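Local coordinates for virulence protein STM3117 (Salmonella enterica subsp. enterica serovar Typhimurium, PDB 3HUH) that promotes bacterial replication inside host macrophages, belongs to the glyoxalase/dioxygenase (VOC) superfamily, and may take part in making and modifying the peptidoglycan of the cell wall, at the interface of chains A and B. Sequence-based numbering; all coordinates share one arbitrary frame. Chains: chain A/B, Virulence protein STM3117.

Contact 1: the interface of chains A and B. Residues chain A 26-27; chain B 88-90, 119-121, 125, 139.
A:His26 lays its imidazole ring over B:Cys90, pairing the first strand of one subunit, 21-31, with strand 88-93 of the other. This is a worked example of a motif of the glyoxalase/dioxygenase (VOC) superfamily, in which residues of two subunits can meet to build one site. By family alignment, A:His26, B:Asp88 and B:Glu139 fall at the positions that commonly bear metal ligands, an assignment that is inferred. A:His26 ND1 and B:Asp88 OD1 stand 6.1 Å apart, not in contact, and B:Cys90 serves as the packing partner of the ring.

Backbone pairing sets the register. B:Cys90 N donates a hydrogen bond of 2.9 Å to A:His26 O, and an antiparallel bridge also joins A:Leu27 to B:Leu89.

Face and edge contacts surround the histidine ring. Its CG stands in the crowded position between backbone N and carbonyl carbon (chi1 58°), which swings the ring across the neighbouring strand. There B:Cys90 CB sits over one face, 3.3 Å from the ring centroid and offset toward the rim, a CH-pi contact. The thiol SG lies anti to its own backbone N (chi1 174°) and reaches 3.3 Å from A:His26 NE2.

The carboxylate of B:Glu139 comes to the ring rim on an extended side chain. Its OE2 lies in the ring plane at the edge, 3.8 Å from A:His26 NE2, and the two flat groups are turned 73° apart. A weak hydrogen bond from B:Cys90 SG to the backbone O of B:Glu139 adds little.

Apolar contact is thinner. B:Leu89 CD2 touches A:Leu27 CB at 3.9 Å.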
ATOM      1  N   HIS A  26      -1.840   6.888   0.403  1.00 16.01           N
ATOM      2  CA  HIS A  26      -1.065   6.554  -0.775  1.00 14.85           C
ATOM      3  C   HIS A  26       0.115   5.691  -0.382  1.00 15.93           C
ATOM      4  O   HIS A  26       0.338   5.415   0.799  1.00 16.20           O
ATOM      5  CB  HIS A  26      -0.573   7.840  -1.461  1.00 15.08           C
ATOM      6  CG  HIS A  26       0.271   8.725  -0.588  1.00 18.80           C
ATOM      7  ND1 HIS A  26       1.618   8.513  -0.381  1.00 19.80           N
ATOM      8  CD2 HIS A  26      -0.043   9.844   0.108  1.00 15.35           C
ATOM      9  CE1 HIS A  26       2.098   9.468   0.400  1.00 16.09           C
ATOM     10  NE2 HIS A  26       1.109  10.287   0.711  1.00 18.52           N
ATOM     11  N   LEU A  27       0.852   5.244  -1.386  1.00 14.68           N
ATOM     12  CA  LEU A  27       2.034   4.439  -1.158  1.00 13.15           C
ATOM     13  C   LEU A  27       2.933   4.649  -2.359  1.00 13.87           C
ATOM     14  O   LEU A  27       2.493   5.150  -3.396  1.00 13.89           O
ATOM     15  CB  LEU A  27       1.666   2.960  -0.986  1.00 15.37           C
ATOM     16  CG  LEU A  27       0.930   2.242  -2.115  1.00 14.97           C
ATOM     17  CD1 LEU A  27       1.914   1.741  -3.144  1.00 16.03           C
ATOM     18  CD2 LEU A  27       0.159   1.077  -1.533  1.00 16.29           C
TER
ATOM     19  N   ASP B  88       6.678   1.657   1.493  1.00 15.21           N
ATOM     20  CA  ASP B  88       6.701   3.114   1.622  1.00 14.50           C
ATOM     21  C   ASP B  88       5.215   3.466   1.641  1.00 15.70           C
ATOM     22  O   ASP B  88       4.587   3.595   0.583  1.00 16.59           O
ATOM     23  CB  ASP B  88       7.384   3.707   0.391  1.00 15.64           C
ATOM     24  CG  ASP B  88       7.621   5.191   0.509  1.00 14.50           C
ATOM     25  OD1 ASP B  88       6.824   5.863   1.195  1.00 17.78           O
ATOM     26  OD2 ASP B  88       8.597   5.682  -0.106  1.00 17.12           O
ATOM     27  N   LEU B  89       4.665   3.623   2.844  1.00 15.18           N
ATOM     28  CA  LEU B  89       3.231   3.854   3.023  1.00 15.79           C
ATOM     29  C   LEU B  89       2.832   5.135   3.729  1.00 16.31           C
ATOM     30  O   LEU B  89       3.553   5.628   4.591  1.00 16.13           O
ATOM     31  CB  LEU B  89       2.630   2.703   3.837  1.00 16.63           C
ATOM     32  CG  LEU B  89       3.067   1.272   3.526  1.00 18.20           C
ATOM     33  CD1 LEU B  89       2.520   0.329   4.592  1.00 18.08           C
ATOM     34  CD2 LEU B  89       2.570   0.880   2.142  1.00 20.20           C
ATOM     35  N   CYS B  90       1.659   5.650   3.376  1.00 15.50           N
ATOM     36  CA  CYS B  90       1.135   6.847   4.026  1.00 15.90           C
ATOM     37  C   CYS B  90      -0.259   6.592   4.593  1.00 16.42           C
ATOM     38  O   CYS B  90      -1.165   6.150   3.880  1.00 16.05           O
ATOM     39  CB  CYS B  90       1.068   8.029   3.056  1.00 17.33           C
ATOM     40  SG  CYS B  90       0.258   9.493   3.788  1.00 17.50           S
ATOM     41  N   THR B 119       2.078  16.433  -0.656  1.00 24.26           N
ATOM     42  CA  THR B 119       0.875  16.305  -1.458  1.00 24.78           C
ATOM     43  C   THR B 119       0.156  14.996  -1.143  1.00 25.07           C
ATOM     44  O   THR B 119       0.718  13.912  -1.297  1.00 27.36           O
ATOM     45  CB  THR B 119       1.212  16.335  -2.957  1.00 27.12           C
ATOM     46  OG1 THR B 119       2.116  15.267  -3.260  1.00 32.70           O
ATOM     47  CG2 THR B 119       1.869  17.663  -3.329  1.00 27.08           C
ATOM     48  N   GLY B 120      -1.084  15.104  -0.683  1.00 22.91           N
ATOM     49  CA  GLY B 120      -1.859  13.919  -0.381  1.00 22.88           C
ATOM     50  C   GLY B 120      -2.612  13.519  -1.631  1.00 22.66           C
ATOM     51  O   GLY B 120      -2.545  14.221  -2.648  1.00 23.09           O
ATOM     52  N   ALA B 121      -3.330  12.404  -1.560  1.00 21.87           N
ATOM     53  CA  ALA B 121      -4.096  11.911  -2.696  1.00 22.01           C
ATOM     54  C   ALA B 121      -5.179  12.889  -3.156  1.00 22.38           C
ATOM     55  O   ALA B 121      -5.570  12.881  -4.323  1.00 23.14           O
ATOM     56  CB  ALA B 121      -4.729  10.576  -2.342  1.00 24.24           C
ATOM     57  N   ILE B 125      -1.297  17.896   2.720  1.00 21.58           N
ATOM     58  CA  ILE B 125      -1.269  17.214   4.007  1.00 19.97           C
ATOM     59  C   ILE B 125       0.011  17.619   4.732  1.00 19.14           C
ATOM     60  O   ILE B 125       0.942  18.132   4.121  1.00 19.78           O
ATOM     61  CB  ILE B 125      -1.262  15.656   3.829  1.00 19.81           C
ATOM     62  CG1 ILE B 125      -0.026  15.224   3.029  1.00 19.38           C
ATOM     63  CG2 ILE B 125      -2.535  15.191   3.126  1.00 19.80           C
ATOM     64  CD1 ILE B 125       0.123  13.702   2.858  1.00 19.83           C
ATOM     65  N   GLU B 139       4.653   7.136   6.580  1.00 15.38           N
ATOM     66  CA  GLU B 139       4.283   8.548   6.548  1.00 15.19           C
ATOM     67  C   GLU B 139       2.919   8.690   7.218  1.00 15.67           C
ATOM     68  O   GLU B 139       1.924   8.139   6.747  1.00 16.47           O
ATOM     69  CB  GLU B 139       4.216   9.020   5.085  1.00 16.12           C
ATOM     70  CG  GLU B 139       3.839  10.481   4.865  1.00 15.71           C
ATOM     71  CD  GLU B 139       3.789  10.855   3.384  1.00 18.99           C
ATOM     72  OE1 GLU B 139       3.952   9.959   2.523  1.00 17.01           O
ATOM     73  OE2 GLU B 139       3.578  12.047   3.082  1.00 18.35           O
TER

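Contact 2: the interface of chains A and B. Residues chain A 64, 89-92; chain B 21, 23-26.
A:Ile92 and B:Arg23 lie side by side where strand 88-93 of chain A pairs antiparallel with strand 21-30 of chain B in the two-chain assembly, in the manner of VOC-superfamily dimers, although the structure alone does not show that this dimer is the biological form. The example shows how a sheet edge can combine a close backbone seam with more loosely laid side chains.

The tight part is the seam. A:Ile92 N donates to B:Arg23 O at 2.8 Å, and B:Asp25 N to A:Cys90 O at 2.9 Å; A:Cys90 N in turn bonds to B:His26 O. Because A:Phe91 bridges B:Ile24 while A:Cys90 bridges B:His26, B:Asp25 is an extra residue, a bulge in the ladder. Its CB packs 3.5 Å from A:Ile92 CD1, with the two side chains crossing obliquely. A:Phe91 supplies the packing beside the seam: its CB touches B:Ile21 CG2 at 3.6 Å, and the ring atom CE1 meets B:Ile24 CG1 at 3.7 Å. The phenyl and B:Ile24 side chains run alongside each other, pointing the same way.

A:Gln64 reaches in from strand 64-70, its chain extended beyond CG. The amide oxygen OE1 accepts a hydrogen bond from B:Ile24 N at 3.0 Å. The donor lies in the carbonyl plane, on a lone pair, with 139° at the oxygen. The bond thus caps a main-chain N-H of the first strand with a side chain from the partner.

The looser side belongs to B:Arg23. Its chain leaves with CG between N and carbonyl carbon (chi1 61°), then runs extended to NE. A:Ile92 CG1 lies over one face of the guanidinium, toward its rim; B:Arg23 CZ is 4.0 Å from A:Ile92 CG2, a distance of gentle contact rather than close fit.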
ATOM      1  N   GLN A  64      -7.498   7.879  -3.472  1.00 18.45           N
ATOM      2  CA  GLN A  64      -6.150   7.526  -3.052  1.00 19.25           C
ATOM      3  C   GLN A  64      -5.231   7.654  -4.258  1.00 17.91           C
ATOM      4  O   GLN A  64      -5.664   8.075  -5.331  1.00 18.19           O
ATOM      5  CB  GLN A  64      -6.131   6.082  -2.526  1.00 17.47           C
ATOM      6  CG  GLN A  64      -6.978   5.854  -1.257  1.00 23.15           C
ATOM      7  CD  GLN A  64      -7.138   4.374  -0.887  1.00 24.72           C
ATOM      8  OE1 GLN A  64      -7.681   3.583  -1.657  1.00 24.67           O
ATOM      9  NE2 GLN A  64      -6.675   4.006   0.303  1.00 28.37           N
ATOM     10  N   LEU A  89      -0.524  -5.967  -3.322  1.00 18.50           N
ATOM     11  CA  LEU A  89      -1.654  -5.079  -3.063  1.00 19.14           C
ATOM     12  C   LEU A  89      -3.006  -5.604  -3.507  1.00 17.63           C
ATOM     13  O   LEU A  89      -3.116  -6.272  -4.530  1.00 17.30           O
ATOM     14  CB  LEU A  89      -1.423  -3.751  -3.791  1.00 19.08           C
ATOM     15  CG  LEU A  89      -0.010  -3.163  -3.808  1.00 21.13           C
ATOM     16  CD1 LEU A  89       0.022  -1.955  -4.726  1.00 18.15           C
ATOM     17  CD2 LEU A  89       0.410  -2.780  -2.394  1.00 19.65           C
ATOM     18  N   CYS A  90      -4.042  -5.262  -2.752  1.00 18.47           N
ATOM     19  CA  CYS A  90      -5.394  -5.675  -3.097  1.00 17.73           C
ATOM     20  C   CYS A  90      -6.265  -4.451  -3.337  1.00 18.90           C
ATOM     21  O   CYS A  90      -6.347  -3.557  -2.491  1.00 17.78           O
ATOM     22  CB  CYS A  90      -6.013  -6.520  -1.985  1.00 18.80           C
ATOM     23  SG  CYS A  90      -7.753  -6.927  -2.304  1.00 19.84           S
ATOM     24  N   PHE A  91      -6.909  -4.421  -4.497  1.00 17.76           N
ATOM     25  CA  PHE A  91      -7.786  -3.317  -4.874  1.00 18.59           C
ATOM     26  C   PHE A  91      -9.219  -3.819  -4.960  1.00 19.76           C
ATOM     27  O   PHE A  91      -9.468  -4.900  -5.499  1.00 19.54           O
ATOM     28  CB  PHE A  91      -7.379  -2.767  -6.242  1.00 18.94           C
ATOM     29  CG  PHE A  91      -6.028  -2.118  -6.258  1.00 20.83           C
ATOM     30  CD1 PHE A  91      -5.844  -0.852  -5.714  1.00 20.11           C
ATOM     31  CD2 PHE A  91      -4.935  -2.780  -6.803  1.00 22.28           C
ATOM     32  CE1 PHE A  91      -4.586  -0.255  -5.713  1.00 20.90           C
ATOM     33  CE2 PHE A  91      -3.673  -2.195  -6.806  1.00 21.75           C
ATOM     34  CZ  PHE A  91      -3.495  -0.931  -6.262  1.00 20.41           C
ATOM     35  N   ILE A  92     -10.158  -3.047  -4.425  1.00 17.84           N
ATOM     36  CA  ILE A  92     -11.559  -3.438  -4.496  1.00 18.55           C
ATOM     37  C   ILE A  92     -12.182  -2.840  -5.744  1.00 17.98           C
ATOM     38  O   ILE A  92     -11.982  -1.659  -6.057  1.00 18.88           O
ATOM     39  CB  ILE A  92     -12.375  -2.936  -3.284  1.00 17.79           C
ATOM     40  CG1 ILE A  92     -11.814  -3.528  -1.992  1.00 17.90           C
ATOM     41  CG2 ILE A  92     -13.849  -3.306  -3.462  1.00 20.12           C
ATOM     42  CD1 ILE A  92     -11.779  -5.046  -1.959  1.00 18.92           C
TER
ATOM     43  N   ILE B  21     -11.957   0.570 -10.127  1.00 19.13           N
ATOM     44  CA  ILE B  21     -11.313   0.296  -8.840  1.00 21.32           C
ATOM     45  C   ILE B  21     -11.710   1.393  -7.854  1.00 21.25           C
ATOM     46  O   ILE B  21     -11.530   2.582  -8.130  1.00 21.58           O
ATOM     47  CB  ILE B  21      -9.779   0.278  -8.966  1.00 20.38           C
ATOM     48  CG1 ILE B  21      -9.336  -0.848  -9.909  1.00 23.58           C
ATOM     49  CG2 ILE B  21      -9.152   0.113  -7.585  1.00 20.98           C
ATOM     50  CD1 ILE B  21      -9.717  -2.245  -9.445  1.00 25.28           C
ATOM     51  N   ARG B  23     -10.893   1.374  -4.158  1.00 18.85           N
ATOM     52  CA  ARG B  23      -9.952   1.644  -3.082  1.00 18.00           C
ATOM     53  C   ARG B  23      -9.037   0.451  -2.852  1.00 19.17           C
ATOM     54  O   ARG B  23      -9.219  -0.615  -3.440  1.00 16.97           O
ATOM     55  CB  ARG B  23     -10.739   1.881  -1.790  1.00 20.08           C
ATOM     56  CG  ARG B  23     -11.569   0.643  -1.384  1.00 21.78           C
ATOM     57  CD  ARG B  23     -12.456   0.889  -0.160  1.00 22.73           C
ATOM     58  NE  ARG B  23     -13.198  -0.313   0.241  1.00 23.44           N
ATOM     59  CZ  ARG B  23     -14.286  -0.780  -0.369  1.00 23.94           C
ATOM     60  NH1 ARG B  23     -14.796  -0.155  -1.422  1.00 22.19           N
ATOM     61  NH2 ARG B  23     -14.865  -1.892   0.072  1.00 25.10           N
ATOM     62  N   ILE B  24      -8.053   0.645  -1.978  1.00 18.52           N
ATOM     63  CA  ILE B  24      -7.140  -0.419  -1.587  1.00 18.24           C
ATOM     64  C   ILE B  24      -7.849  -1.078  -0.408  1.00 19.20           C
ATOM     65  O   ILE B  24      -8.391  -0.385   0.453  1.00 19.86           O
ATOM     66  CB  ILE B  24      -5.796   0.141  -1.081  1.00 18.82           C
ATOM     67  CG1 ILE B  24      -5.057   0.840  -2.221  1.00 20.24           C
ATOM     68  CG2 ILE B  24      -4.950  -0.982  -0.489  1.00 19.51           C
ATOM     69  CD1 ILE B  24      -3.864   1.680  -1.753  1.00 22.10           C
ATOM     70  N   ASP B  25      -7.877  -2.404  -0.378  1.00 18.62           N
ATOM     71  CA  ASP B  25      -8.514  -3.106   0.725  1.00 18.25           C
ATOM     72  C   ASP B  25      -7.446  -3.480   1.731  1.00 17.91           C
ATOM     73  O   ASP B  25      -7.601  -3.288   2.938  1.00 18.43           O
ATOM     74  CB  ASP B  25      -9.192  -4.383   0.239  1.00 19.11           C
ATOM     75  CG  ASP B  25      -9.949  -5.084   1.347  1.00 20.08           C
ATOM     76  OD1 ASP B  25     -11.038  -4.600   1.707  1.00 20.16           O
ATOM     77  OD2 ASP B  25      -9.449  -6.105   1.873  1.00 18.63           O
ATOM     78  N   HIS B  26      -6.349  -4.021   1.222  1.00 17.54           N
ATOM     79  CA  HIS B  26      -5.253  -4.444   2.075  1.00 17.64           C
ATOM     80  C   HIS B  26      -3.995  -4.612   1.247  1.00 18.16           C
ATOM     81  O   HIS B  26      -4.005  -4.422   0.032  1.00 17.24           O
ATOM     82  CB  HIS B  26      -5.609  -5.775   2.747  1.00 18.92           C
ATOM     83  CG  HIS B  26      -5.879  -6.891   1.782  1.00 21.69           C
ATOM     84  ND1 HIS B  26      -4.880  -7.678   1.249  1.00 22.99           N
ATOM     85  CD2 HIS B  26      -7.039  -7.358   1.265  1.00 20.90           C
ATOM     86  CE1 HIS B  26      -5.414  -8.583   0.446  1.00 22.44           C
ATOM     87  NE2 HIS B  26      -6.723  -8.410   0.438  1.00 24.04           N
TER

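The C-alpha centres of contact 1 and contact 2 lie about 14 Å apart within one two-fold symmetric interface. Both draw on the same two elements with the chains exchanged: the first strand of one subunit and strand 88-93 of the other. A:His26/B:His26, A:Leu89/B:Leu89 and A:Cys90/B:Cys90 recur, so the histidine-cysteine meeting occurs twice, once on each side of the dimer axis. Contact 1 extends from this pairing toward B:Glu139 and the inferred metal site, whereas contact 2 extends along the strands toward B:Ile21 and A:Gln64. Such reciprocal strand pairing would couple assembly to the formation of both sites, if the dimer is the working form.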